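PDB 3CHJ: alpha-14 giardin from Giardia lamblia, which binds calcium and, in a calcium-dependent way, phospholipid, and may serve as a structural element linking the membrane to the underlying axoneme. Local coordinates for residues A[174-179]-A[215-220]; A[179-184]-A[223-228]; A[142-147]-A[188-193]. All blocks are in the same frame, centred on the assembly; numbering follows the deposited sequence.

Contact 1 of 3, residues A[174-179]-A[215-220]. With CA (calcium ion), chain B.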
ATOM      1  N   LYS A 174      -7.519  21.649  18.512  1.00 15.93           N
ATOM      2  CA  LYS A 174      -6.487  22.417  19.209  1.00 16.68           C
ATOM      3  C   LYS A 174      -5.116  22.226  18.554  1.00 16.72           C
ATOM      4  O   LYS A 174      -4.404  23.189  18.263  1.00 16.95           O
ATOM      5  CB  LYS A 174      -6.463  22.030  20.695  1.00 17.29           C
ATOM      6  CG  LYS A 174      -5.520  22.838  21.577  1.00 18.23           C
ATOM      7  CD  LYS A 174      -4.119  22.238  21.619  1.00 21.06           C
ATOM      8  CE  LYS A 174      -3.104  23.190  22.235  1.00 22.72           C
ATOM      9  NZ  LYS A 174      -1.734  22.589  22.315  1.00 23.25           N
ATOM     10  N   ALA A 175      -4.784  20.970  18.272  1.00 15.97           N
ATOM     11  CA  ALA A 175      -3.520  20.640  17.624  1.00 15.95           C
ATOM     12  C   ALA A 175      -3.408  21.260  16.227  1.00 15.84           C
ATOM     13  O   ALA A 175      -2.359  21.774  15.849  1.00 15.82           O
ATOM     14  CB  ALA A 175      -3.363  19.120  17.564  1.00 15.92           C
ATOM     15  N   ILE A 176      -4.495  21.214  15.468  1.00 15.93           N
ATOM     16  CA  ILE A 176      -4.514  21.777  14.120  1.00 16.50           C
ATOM     17  C   ILE A 176      -4.322  23.303  14.145  1.00 17.38           C
ATOM     18  O   ILE A 176      -3.690  23.882  13.259  1.00 17.81           O
ATOM     19  CB  ILE A 176      -5.811  21.364  13.410  1.00 16.01           C
ATOM     20  CG1 ILE A 176      -5.720  19.879  13.009  1.00 16.48           C
ATOM     21  CG2 ILE A 176      -6.097  22.267  12.201  1.00 16.95           C
ATOM     22  CD1 ILE A 176      -7.042  19.248  12.562  1.00 15.80           C
ATOM     23  N   GLU A 177      -4.847  23.935  15.187  1.00 19.28           N
ATOM     24  CA  GLU A 177      -4.800  25.396  15.273  1.00 20.49           C
ATOM     25  C   GLU A 177      -3.424  25.953  15.567  1.00 21.44           C
ATOM     26  O   GLU A 177      -3.116  27.074  15.146  1.00 23.05           O
ATOM     27  CB  GLU A 177      -5.832  25.932  16.271  1.00 20.62           C
ATOM     28  CG  GLU A 177      -7.235  25.873  15.726  1.00 21.62           C
ATOM     29  CD  GLU A 177      -8.254  26.597  16.594  1.00 24.81           C
ATOM     30  OE1 GLU A 177      -7.886  27.556  17.304  1.00 28.51           O
ATOM     31  OE2 GLU A 177      -9.435  26.213  16.553  1.00 27.28           O
ATOM     32  N   THR A 178      -2.586  25.179  16.265  1.00 20.96           N
ATOM     33  CA  THR A 178      -1.238  25.637  16.638  1.00 21.41           C
ATOM     34  C   THR A 178      -0.189  25.270  15.593  1.00 21.78           C
ATOM     35  O   THR A 178      -0.177  24.137  15.074  1.00 22.15           O
ATOM     36  CB  THR A 178      -0.787  25.040  17.976  1.00 21.12           C
ATOM     37  OG1 THR A 178      -0.741  23.605  17.859  1.00 19.90           O
ATOM     38  CG2 THR A 178      -1.740  25.420  19.112  1.00 21.46           C
ATOM     39  N   LYS A 179       0.696  26.220  15.288  1.00 22.61           N
ATOM     40  CA  LYS A 179       1.793  25.983  14.359  1.00 23.69           C
ATOM     41  C   LYS A 179       2.780  24.973  14.942  1.00 23.45           C
ATOM     42  O   LYS A 179       3.305  25.162  16.042  1.00 23.79           O
ATOM     43  CB  LYS A 179       2.504  27.297  14.031  1.00 24.48           C
ATOM     44  CG  LYS A 179       3.522  27.201  12.913  1.00 27.34           C
ATOM     45  CD  LYS A 179       4.304  28.503  12.778  1.00 32.29           C
ATOM     46  CE  LYS A 179       3.448  29.592  12.134  1.00 34.08           C
ATOM     47  NZ  LYS A 179       4.169  30.897  12.016  1.00 37.04           N
ATOM     48  N   ASP A 215     -14.925  22.828   7.845  1.00 17.98           N
ATOM     49  CA  ASP A 215     -13.466  22.664   7.755  1.00 18.15           C
ATOM     50  C   ASP A 215     -13.146  21.187   7.585  1.00 16.96           C
ATOM     51  O   ASP A 215     -13.929  20.347   7.996  1.00 16.88           O
ATOM     52  CB  ASP A 215     -12.747  23.184   8.997  1.00 18.60           C
ATOM     53  CG  ASP A 215     -12.605  24.707   9.035  1.00 21.09           C
ATOM     54  OD1 ASP A 215     -12.999  25.422   8.071  1.00 23.45           O
ATOM     55  OD2 ASP A 215     -12.068  25.195  10.062  1.00 21.36           O
ATOM     56  N   SER A 216     -11.984  20.886   6.985  1.00 15.75           N
ATOM     57  CA  SER A 216     -11.592  19.497   6.685  1.00 15.49           C
ATOM     58  C   SER A 216     -10.481  18.984   7.600  1.00 14.41           C
ATOM     59  O   SER A 216      -9.474  19.673   7.784  1.00 14.59           O
ATOM     60  CB  SER A 216     -11.126  19.393   5.233  1.00 16.44           C
ATOM     61  OG  SER A 216     -10.284  18.272   5.056  1.00 15.48           O
ATOM     62  N   LEU A 217     -10.662  17.781   8.146  1.00 14.96           N
ATOM     63  CA  LEU A 217      -9.651  17.170   9.010  1.00 14.30           C
ATOM     64  C   LEU A 217      -8.365  16.928   8.219  1.00 13.77           C
ATOM     65  O   LEU A 217      -7.271  17.224   8.707  1.00 13.57           O
ATOM     66  CB  LEU A 217     -10.190  15.874   9.620  1.00 14.26           C
ATOM     67  CG  LEU A 217      -9.237  14.982  10.426  1.00 15.05           C
ATOM     68  CD1 LEU A 217      -8.653  15.769  11.596  1.00 17.75           C
ATOM     69  CD2 LEU A 217     -10.004  13.745  10.914  1.00 15.70           C
ATOM     70  N   ARG A 218      -8.500  16.427   6.992  1.00 13.50           N
ATOM     71  CA  ARG A 218      -7.313  16.218   6.145  1.00 12.89           C
ATOM     72  C   ARG A 218      -6.591  17.524   5.826  1.00 12.21           C
ATOM     73  O   ARG A 218      -5.370  17.542   5.760  1.00 12.17           O
ATOM     74  CB  ARG A 218      -7.667  15.477   4.866  1.00 12.90           C
ATOM     75  CG  ARG A 218      -6.431  14.809   4.200  1.00 14.81           C
ATOM     76  CD  ARG A 218      -6.920  14.233   2.921  1.00 13.99           C
ATOM     77  NE  ARG A 218      -6.010  13.330   2.209  1.00 14.73           N
ATOM     78  CZ  ARG A 218      -5.073  13.711   1.348  1.00 16.77           C
ATOM     79  NH1 ARG A 218      -4.824  15.009   1.152  1.00 19.35           N
ATOM     80  NH2 ARG A 218      -4.364  12.780   0.706  1.00 16.24           N
ATOM     81  N   ALA A 219      -7.330  18.612   5.603  1.00 12.91           N
ATOM     82  CA  ALA A 219      -6.697  19.916   5.426  1.00 13.14           C
ATOM     83  C   ALA A 219      -5.895  20.331   6.666  1.00 13.16           C
ATOM     84  O   ALA A 219      -4.838  20.954   6.544  1.00 14.23           O
ATOM     85  CB  ALA A 219      -7.760  20.970   5.067  1.00 13.40           C
ATOM     86  N   GLY A 220      -6.405  19.969   7.854  1.00 13.16           N
ATOM     87  CA  GLY A 220      -5.711  20.208   9.116  1.00 13.12           C
ATOM     88  C   GLY A 220      -4.407  19.424   9.208  1.00 13.33           C
ATOM     89  O   GLY A 220      -3.415  19.918   9.718  1.00 12.87           O
TER
HETATM   90 CA    CA B 338      -0.142  22.014  16.199  1.00 19.50          CA
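Ile176, on the last turn of helix 162-177, lays its side chain against Gly220 and reaches on to Leu217, both on helix 217-224. CG2 and CD1 of Ile176 both rest on the same side of Gly220 CA, at 3.7 and 3.8 Å. With no side chain on Gly220, the isoleucine packs directly on this atom, and Ile176 CA and Gly220 CA are 5.4 Å apart. Beyond the glycine, Ile176 CD1 meets Leu217 CD1 at 4.0 Å, the two side chains crossing at roughly a right angle. Leu217 starts out pointing away from the isoleucine, with CG anti to the backbone N (chi1 173°), and only its CD1 methyl comes back to touch. Tyr208 of helix 198-211 packs on both Ile176 and Leu217. The start of helix 217-224 is capped by Ser216, whose OG accepts from Ala219 N at 3.0 Å in a nearly straight bond (168°). At the end of helix 162-177, Ala175 O binds calcium at 2.3 Å, and Thr178, just past it, gives both O and OG1. No hydrogen bond crosses between the segments, so apolar packing directly joins the end of helix 162-177, with its calcium ligands, to the helix that carries Glu224.

Contact 2 of 3, residues A[179-184]-A[223-228]. With CA (calcium ion), chain B.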
ATOM      1  N   LYS A 179       0.696  26.220  15.288  1.00 22.61           N
ATOM      2  CA  LYS A 179       1.793  25.983  14.359  1.00 23.69           C
ATOM      3  C   LYS A 179       2.780  24.973  14.942  1.00 23.45           C
ATOM      4  O   LYS A 179       3.305  25.162  16.042  1.00 23.79           O
ATOM      5  CB  LYS A 179       2.504  27.297  14.031  1.00 24.48           C
ATOM      6  CG  LYS A 179       3.522  27.201  12.913  1.00 27.34           C
ATOM      7  CD  LYS A 179       4.304  28.503  12.778  1.00 32.29           C
ATOM      8  CE  LYS A 179       3.448  29.592  12.134  1.00 34.08           C
ATOM      9  NZ  LYS A 179       4.169  30.897  12.016  1.00 37.04           N
ATOM     10  N   GLY A 180       3.007  23.889  14.205  1.00 23.31           N
ATOM     11  CA  GLY A 180       3.922  22.830  14.641  1.00 23.38           C
ATOM     12  C   GLY A 180       3.264  21.867  15.627  1.00 22.98           C
ATOM     13  O   GLY A 180       2.257  22.201  16.259  1.00 22.53           O
ATOM     14  N   VAL A 181       3.823  20.663  15.752  1.00 22.45           N
ATOM     15  CA  VAL A 181       3.315  19.685  16.710  1.00 22.96           C
ATOM     16  C   VAL A 181       3.899  20.011  18.076  1.00 23.13           C
ATOM     17  O   VAL A 181       5.105  19.841  18.299  1.00 23.83           O
ATOM     18  CB  VAL A 181       3.695  18.231  16.310  1.00 22.91           C
ATOM     19  CG1 VAL A 181       3.183  17.235  17.331  1.00 22.13           C
ATOM     20  CG2 VAL A 181       3.166  17.897  14.899  1.00 23.96           C
ATOM     21  N   LYS A 182       3.048  20.493  18.972  1.00 23.15           N
ATOM     22  CA  LYS A 182       3.450  20.777  20.349  1.00 23.91           C
ATOM     23  C   LYS A 182       3.567  19.487  21.155  1.00 24.42           C
ATOM     24  O   LYS A 182       2.990  18.462  20.790  1.00 23.83           O
ATOM     25  CB  LYS A 182       2.469  21.755  21.013  1.00 23.83           C
ATOM     26  CG  LYS A 182       2.203  23.031  20.207  1.00 25.18           C
ATOM     27  CD  LYS A 182       3.477  23.807  19.926  1.00 29.24           C
ATOM     28  CE  LYS A 182       3.168  25.166  19.326  1.00 31.09           C
ATOM     29  NZ  LYS A 182       4.429  25.889  18.969  1.00 33.01           N
ATOM     30  N   LYS A 183       4.311  19.544  22.256  1.00 25.06           N
ATOM     31  CA  LYS A 183       4.561  18.361  23.075  1.00 26.10           C
ATOM     32  C   LYS A 183       3.283  17.659  23.543  1.00 24.95           C
ATOM     33  O   LYS A 183       3.228  16.425  23.582  1.00 24.58           O
ATOM     34  CB  LYS A 183       5.468  18.708  24.269  1.00 26.61           C
ATOM     35  CG  LYS A 183       5.010  19.920  25.077  1.00 28.62           C
ATOM     36  CD  LYS A 183       5.771  20.057  26.399  1.00 28.93           C
ATOM     37  CE  LYS A 183       5.091  21.068  27.307  1.00 32.78           C
ATOM     38  NZ  LYS A 183       3.636  20.782  27.456  1.00 35.86           N
ATOM     39  N   ASP A 184       2.261  18.449  23.875  1.00 24.17           N
ATOM     40  CA  ASP A 184       0.993  17.936  24.396  1.00 23.58           C
ATOM     41  C   ASP A 184       0.107  17.401  23.273  1.00 22.45           C
ATOM     42  O   ASP A 184      -0.911  16.752  23.532  1.00 23.76           O
ATOM     43  CB  ASP A 184       0.239  19.045  25.150  1.00 24.06           C
ATOM     44  CG  ASP A 184      -0.185  20.194  24.236  1.00 25.33           C
ATOM     45  OD1 ASP A 184       0.706  20.844  23.654  1.00 25.03           O
ATOM     46  OD2 ASP A 184      -1.408  20.459  24.107  1.00 28.72           O
ATOM     47  N   ASP A 223      -1.936  21.332   7.209  1.00 15.26           N
ATOM     48  CA  ASP A 223      -1.459  22.494   7.965  1.00 16.12           C
ATOM     49  C   ASP A 223      -0.357  22.082   8.935  1.00 15.76           C
ATOM     50  O   ASP A 223       0.668  22.755   9.051  1.00 16.89           O
ATOM     51  CB  ASP A 223      -2.587  23.153   8.767  1.00 16.37           C
ATOM     52  CG  ASP A 223      -3.609  23.851   7.896  1.00 19.80           C
ATOM     53  OD1 ASP A 223      -3.366  24.035   6.687  1.00 22.58           O
ATOM     54  OD2 ASP A 223      -4.669  24.217   8.439  1.00 22.61           O
ATOM     55  N   GLU A 224      -0.576  20.956   9.607  1.00 15.03           N
ATOM     56  CA  GLU A 224       0.239  20.565  10.771  1.00 14.81           C
ATOM     57  C   GLU A 224       1.597  19.974  10.426  1.00 14.50           C
ATOM     58  O   GLU A 224       2.580  20.180  11.157  1.00 14.96           O
ATOM     59  CB  GLU A 224      -0.537  19.577  11.657  1.00 15.33           C
ATOM     60  CG  GLU A 224       0.201  19.130  12.940  1.00 16.15           C
ATOM     61  CD  GLU A 224       0.164  20.159  14.077  1.00 18.52           C
ATOM     62  OE1 GLU A 224       0.259  21.382  13.819  1.00 20.54           O
ATOM     63  OE2 GLU A 224       0.054  19.747  15.244  1.00 17.69           O
ATOM     64  N   PHE A 225       1.636  19.211   9.344  1.00 13.09           N
ATOM     65  CA  PHE A 225       2.795  18.382   9.052  1.00 12.70           C
ATOM     66  C   PHE A 225       3.446  18.763   7.747  1.00 12.51           C
ATOM     67  O   PHE A 225       2.826  19.390   6.898  1.00 13.18           O
ATOM     68  CB  PHE A 225       2.365  16.923   8.967  1.00 12.21           C
ATOM     69  CG  PHE A 225       1.817  16.361  10.260  1.00 10.97           C
ATOM     70  CD1 PHE A 225       2.679  16.072  11.314  1.00 12.00           C
ATOM     71  CD2 PHE A 225       0.453  16.120  10.424  1.00  9.98           C
ATOM     72  CE1 PHE A 225       2.186  15.527  12.531  1.00 12.75           C
ATOM     73  CE2 PHE A 225      -0.050  15.581  11.631  1.00 12.21           C
ATOM     74  CZ  PHE A 225       0.833  15.295  12.689  1.00 11.91           C
ATOM     75  N   GLN A 226       4.705  18.362   7.607  1.00 12.19           N
ATOM     76  CA  GLN A 226       5.435  18.495   6.357  1.00 13.02           C
ATOM     77  C   GLN A 226       6.234  17.228   6.060  1.00 12.09           C
ATOM     78  O   GLN A 226       6.355  16.345   6.912  1.00 12.46           O
ATOM     79  CB  GLN A 226       6.358  19.728   6.376  1.00 13.57           C
ATOM     80  CG  GLN A 226       7.565  19.552   7.286  1.00 14.94           C
ATOM     81  CD  GLN A 226       8.426  20.790   7.273  1.00 16.91           C
ATOM     82  OE1 GLN A 226       8.033  21.827   7.818  1.00 19.07           O
ATOM     83  NE2 GLN A 226       9.582  20.706   6.617  1.00 19.45           N
ATOM     84  N   GLY A 227       6.787  17.129   4.855  1.00 11.53           N
ATOM     85  CA  GLY A 227       7.649  16.007   4.524  1.00 12.05           C
ATOM     86  C   GLY A 227       6.952  14.664   4.680  1.00 11.51           C
ATOM     87  O   GLY A 227       5.743  14.550   4.413  1.00 11.15           O
ATOM     88  N   LEU A 228       7.708  13.680   5.139  1.00 11.01           N
ATOM     89  CA  LEU A 228       7.169  12.314   5.276  1.00 10.99           C
ATOM     90  C   LEU A 228       6.104  12.278   6.353  1.00 10.48           C
ATOM     91  O   LEU A 228       5.167  11.487   6.239  1.00 10.38           O
ATOM     92  CB  LEU A 228       8.271  11.286   5.554  1.00 11.36           C
ATOM     93  CG  LEU A 228       7.875   9.801   5.559  1.00 11.48           C
ATOM     94  CD1 LEU A 228       7.152   9.406   4.268  1.00 13.54           C
ATOM     95  CD2 LEU A 228       9.116   8.916   5.755  1.00 11.79           C
TER
HETATM   96 CA    CA B 338      -0.142  22.014  16.199  1.00 19.50          CA
HETATM   97  O   HOH W   1       2.612  23.293  11.450  1.00 27.54           O
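Gly180 and Glu224 bring the backbones nearest, their CA atoms 5.8 Å apart, where an irregular loop passes the last turn of helix 217-224. No direct hydrogen bond joins the segments; one water does, accepting from Gly180 N at 2.8 Å and donating to both Asp223 O and Glu224 O at the helix end. The carbonyl oxygen of Gly180 binds the calcium ion at 2.4 Å. Glu224 binds beside it as a bidentate ligand, OE1 and OE2 each 2.5 Å from the calcium. The site resembles the annexin type II site, in which loop carbonyls are joined by a carboxylate about forty residues further along the chain; Ala175, Thr178 and Glu185 supply the other protein ligands. Glu224 reaches the ion by a bend at chi2 (79°), and Trp189 NE1 donates to its OE2, a second-shell bond that probably helps fix the rotation of the carboxylate. The bent chain passes over the next residue's ring: Glu224 CG stands 3.7 Å above the centre of one face of Phe225. Val181 closes in with one methyl, CG2, which lies 3.5 Å from Phe225 CE1 and also touches Glu224 OE2. Met144 of helix 144-154 packs on both Val181 and Phe225.

Contact 3 of 3, residues A[142-147]-A[188-193]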
ATOM      1  N   LYS A 142      11.452   9.400  16.957  1.00 18.63           N
ATOM      2  CA  LYS A 142      11.503  10.867  17.079  1.00 19.32           C
ATOM      3  C   LYS A 142      10.491  11.525  16.124  1.00 17.47           C
ATOM      4  O   LYS A 142       9.682  12.372  16.534  1.00 18.50           O
ATOM      5  CB  LYS A 142      12.921  11.378  16.799  1.00 19.58           C
ATOM      6  CG  LYS A 142      13.061  12.896  16.696  1.00 22.13           C
ATOM      7  CD  LYS A 142      14.530  13.267  16.499  1.00 23.74           C
ATOM      8  CE  LYS A 142      14.707  14.765  16.275  1.00 31.10           C
ATOM      9  NZ  LYS A 142      14.907  15.473  17.565  1.00 35.05           N
ATOM     10  N   TYR A 143      10.540  11.141  14.849  1.00 14.96           N
ATOM     11  CA  TYR A 143       9.658  11.745  13.854  1.00 13.40           C
ATOM     12  C   TYR A 143       8.237  11.286  14.076  1.00 12.38           C
ATOM     13  O   TYR A 143       8.013  10.145  14.499  1.00 11.81           O
ATOM     14  CB  TYR A 143      10.088  11.399  12.423  1.00 13.06           C
ATOM     15  CG  TYR A 143      11.475  11.903  12.162  1.00 14.67           C
ATOM     16  CD1 TYR A 143      12.548  11.027  12.078  1.00 15.13           C
ATOM     17  CD2 TYR A 143      11.706  13.275  12.090  1.00 16.16           C
ATOM     18  CE1 TYR A 143      13.837  11.489  11.879  1.00 16.90           C
ATOM     19  CE2 TYR A 143      12.996  13.759  11.910  1.00 16.60           C
ATOM     20  CZ  TYR A 143      14.042  12.864  11.807  1.00 15.69           C
ATOM     21  OH  TYR A 143      15.311  13.347  11.620  1.00 15.78           O
ATOM     22  N   MET A 144       7.293  12.175  13.805  1.00 11.92           N
ATOM     23  CA  MET A 144       5.870  11.813  13.904  1.00 11.23           C
ATOM     24  C   MET A 144       5.479  10.613  13.024  1.00 11.24           C
ATOM     25  O   MET A 144       4.714   9.756  13.468  1.00 11.35           O
ATOM     26  CB  MET A 144       4.961  13.021  13.626  1.00 12.20           C
ATOM     27  CG  MET A 144       5.014  14.044  14.765  1.00 13.25           C
ATOM     28  SD  MET A 144       4.374  13.410  16.342  1.00 15.17           S
ATOM     29  CE  MET A 144       2.623  13.288  16.014  1.00 14.57           C
ATOM     30  N   TRP A 145       6.023  10.516  11.809  1.00 11.12           N
ATOM     31  CA  TRP A 145       5.719   9.364  10.929  1.00 10.44           C
ATOM     32  C   TRP A 145       6.233   8.068  11.572  1.00  9.93           C
ATOM     33  O   TRP A 145       5.615   7.018  11.398  1.00  9.67           O
ATOM     34  CB  TRP A 145       6.282   9.517   9.507  1.00 10.25           C
ATOM     35  CG  TRP A 145       7.774   9.600   9.424  1.00 10.11           C
ATOM     36  CD1 TRP A 145       8.517  10.743   9.353  1.00 12.29           C
ATOM     37  CD2 TRP A 145       8.713   8.510   9.411  1.00  8.96           C
ATOM     38  NE1 TRP A 145       9.858  10.436   9.293  1.00 12.28           N
ATOM     39  CE2 TRP A 145      10.007   9.072   9.339  1.00 10.97           C
ATOM     40  CE3 TRP A 145       8.586   7.114   9.455  1.00  9.94           C
ATOM     41  CZ2 TRP A 145      11.163   8.288   9.316  1.00 10.41           C
ATOM     42  CZ3 TRP A 145       9.746   6.334   9.419  1.00 10.39           C
ATOM     43  CH2 TRP A 145      11.015   6.922   9.371  1.00  9.69           C
ATOM     44  N   ALA A 146       7.358   8.156  12.284  1.00  9.87           N
ATOM     45  CA  ALA A 146       7.966   7.004  12.961  1.00 10.07           C
ATOM     46  C   ALA A 146       7.149   6.625  14.174  1.00 10.07           C
ATOM     47  O   ALA A 146       6.870   5.444  14.362  1.00 10.17           O
ATOM     48  CB  ALA A 146       9.462   7.309  13.335  1.00 10.67           C
ATOM     49  N   LYS A 147       6.719   7.613  14.963  1.00  9.64           N
ATOM     50  CA  LYS A 147       5.851   7.314  16.109  1.00 10.56           C
ATOM     51  C   LYS A 147       4.572   6.630  15.601  1.00 10.47           C
ATOM     52  O   LYS A 147       4.064   5.689  16.219  1.00 11.29           O
ATOM     53  CB  LYS A 147       5.477   8.583  16.873  1.00 11.12           C
ATOM     54  CG  LYS A 147       6.652   9.258  17.543  1.00 12.07           C
ATOM     55  CD  LYS A 147       6.198  10.492  18.323  1.00 13.90           C
ATOM     56  CE  LYS A 147       7.360  11.222  18.963  1.00 15.66           C
ATOM     57  NZ  LYS A 147       7.995  10.426  20.048  1.00 20.87           N
ATOM     58  N   THR A 188      -2.289  13.099  21.012  1.00 14.51           N
ATOM     59  CA  THR A 188      -3.560  13.222  20.287  1.00 14.72           C
ATOM     60  C   THR A 188      -3.452  12.651  18.868  1.00 13.61           C
ATOM     61  O   THR A 188      -4.290  11.854  18.414  1.00 14.40           O
ATOM     62  CB  THR A 188      -3.968  14.699  20.204  1.00 14.71           C
ATOM     63  OG1 THR A 188      -4.076  15.223  21.543  1.00 16.40           O
ATOM     64  CG2 THR A 188      -5.271  14.885  19.457  1.00 15.53           C
ATOM     65  N   TRP A 189      -2.412  13.077  18.167  1.00 13.32           N
ATOM     66  CA  TRP A 189      -2.253  12.644  16.785  1.00 13.10           C
ATOM     67  C   TRP A 189      -2.048  11.139  16.682  1.00 12.77           C
ATOM     68  O   TRP A 189      -2.603  10.482  15.798  1.00 11.91           O
ATOM     69  CB  TRP A 189      -1.077  13.353  16.143  1.00 12.78           C
ATOM     70  CG  TRP A 189      -1.323  14.798  15.754  1.00 14.23           C
ATOM     71  CD1 TRP A 189      -0.721  15.901  16.289  1.00 13.77           C
ATOM     72  CD2 TRP A 189      -2.196  15.278  14.720  1.00 13.66           C
ATOM     73  NE1 TRP A 189      -1.150  17.042  15.644  1.00 13.84           N
ATOM     74  CE2 TRP A 189      -2.088  16.691  14.705  1.00 13.72           C
ATOM     75  CE3 TRP A 189      -3.080  14.653  13.824  1.00 14.56           C
ATOM     76  CZ2 TRP A 189      -2.810  17.489  13.797  1.00 13.97           C
ATOM     77  CZ3 TRP A 189      -3.813  15.439  12.928  1.00 13.65           C
ATOM     78  CH2 TRP A 189      -3.678  16.851  12.929  1.00 14.12           C
ATOM     79  N   ILE A 190      -1.224  10.597  17.571  1.00 12.33           N
ATOM     80  CA  ILE A 190      -0.936   9.165  17.526  1.00 12.82           C
ATOM     81  C   ILE A 190      -2.142   8.327  17.941  1.00 13.37           C
ATOM     82  O   ILE A 190      -2.473   7.351  17.297  1.00 13.42           O
ATOM     83  CB  ILE A 190       0.330   8.804  18.352  1.00 12.29           C
ATOM     84  CG1 ILE A 190       1.542   9.600  17.851  1.00 13.11           C
ATOM     85  CG2 ILE A 190       0.600   7.295  18.313  1.00 12.49           C
ATOM     86  CD1 ILE A 190       1.908   9.373  16.371  1.00 15.58           C
ATOM     87  N   ARG A 191      -2.823   8.742  19.007  1.00 13.46           N
ATOM     88  CA  ARG A 191      -3.984   8.003  19.459  1.00 13.98           C
ATOM     89  C   ARG A 191      -5.036   7.896  18.344  1.00 13.01           C
ATOM     90  O   ARG A 191      -5.543   6.816  18.051  1.00 13.10           O
ATOM     91  CB  ARG A 191      -4.568   8.643  20.727  1.00 14.77           C
ATOM     92  CG  ARG A 191      -5.808   7.923  21.220  1.00 17.17           C
ATOM     93  CD  ARG A 191      -6.330   8.442  22.568  1.00 16.28           C
ATOM     94  NE  ARG A 191      -6.764   9.837  22.527  1.00 18.21           N
ATOM     95  CZ  ARG A 191      -6.035  10.867  22.940  1.00 18.48           C
ATOM     96  NH1 ARG A 191      -4.829  10.668  23.439  1.00 20.14           N
ATOM     97  NH2 ARG A 191      -6.519  12.097  22.861  1.00 19.87           N
ATOM     98  N   ILE A 192      -5.338   9.025  17.701  1.00 12.16           N
ATOM     99  CA  ILE A 192      -6.375   9.008  16.682  1.00 12.05           C
ATOM    100  C   ILE A 192      -5.922   8.195  15.470  1.00 12.03           C
ATOM    101  O   ILE A 192      -6.607   7.262  15.027  1.00 12.70           O
ATOM    102  CB  ILE A 192      -6.756  10.429  16.260  1.00 11.54           C
ATOM    103  CG1 ILE A 192      -7.404  11.175  17.453  1.00 13.23           C
ATOM    104  CG2 ILE A 192      -7.720  10.372  15.084  1.00 12.23           C
ATOM    105  CD1 ILE A 192      -7.520  12.684  17.239  1.00 15.62           C
ATOM    106  N   PHE A 193      -4.758   8.537  14.933  1.00 12.17           N
ATOM    107  CA  PHE A 193      -4.387   7.950  13.656  1.00 11.69           C
ATOM    108  C   PHE A 193      -3.864   6.526  13.757  1.00 11.91           C
ATOM    109  O   PHE A 193      -3.996   5.745  12.788  1.00 12.91           O
ATOM    110  CB  PHE A 193      -3.414   8.862  12.905  1.00 11.36           C
ATOM    111  CG  PHE A 193      -4.088  10.059  12.282  1.00 11.83           C
ATOM    112  CD1 PHE A 193      -4.509  11.145  13.070  1.00 11.63           C
ATOM    113  CD2 PHE A 193      -4.330  10.099  10.903  1.00 11.69           C
ATOM    114  CE1 PHE A 193      -5.166  12.238  12.489  1.00 12.82           C
ATOM    115  CE2 PHE A 193      -4.986  11.196  10.327  1.00 13.87           C
ATOM    116  CZ  PHE A 193      -5.384  12.252  11.095  1.00 12.80           C
TER
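The indole of Trp189 is met by Met144 CE, which approaches the ring obliquely and touches the root of the side chain, 3.7 Å from Trp189 CB. At the indole's edge, in its plane, lies CD1 of Phe193, one helical turn on. Phe225 packs edge-to-face with the same indole.

Met144 gets its methyl across by curling: chi2 (-64°) and chi3 (-70°) are both bent, and CE ends between Trp189 and Ile190, 4.0 Å from Ile190 CD1. The methionine and tryptophan side chains cross at about a right angle. Ile190 points toward helix 144-154, its CD1 meeting Lys147 CB at 3.7 Å. Of the lysine side chain only CB touches; the rest of the chain leads off, and NZ bonds to Asp141 O. The side-chain contacts are apolar, with no hydrogen bond between the segments.

The contact thus packs the first turn of helix 144-154 on the middle of helix 186-195 in this all-helical annexin fold. Helix 162-177 covers Trp189 through Ala175 and Ile176, helix 227-241 backs Met144 through Asp229 and Phe233, and Ile190 continues onto Leu148 and Ala151 further along helix 144-154.

In the fold
All three contacts lie on the same side of the chain's centre. Contacts 1 and 2 are 10 Å apart between centres, as are contacts 2 and 3, while contacts 1 and 3 are 15 Å apart. Along the chain the first segments run 142-147, 174-179, 179-184 and the second ones 188-193, 215-220, 223-228, so every pair of contacts interleaves. Contacts 1 and 2 share Lys179, helix 217-224 and the calcium ion, and the salt bridge from Lys174 NZ to Asp184 OD2 (2.8 Å) also joins them. Trp189 of contact 3 touches both others, packing on Ile176 and Phe225. Contacts 1 and 2 thus hold all the calcium site's residues but Glu185, and contact 3 joins it through Trp189 to helix 144-154.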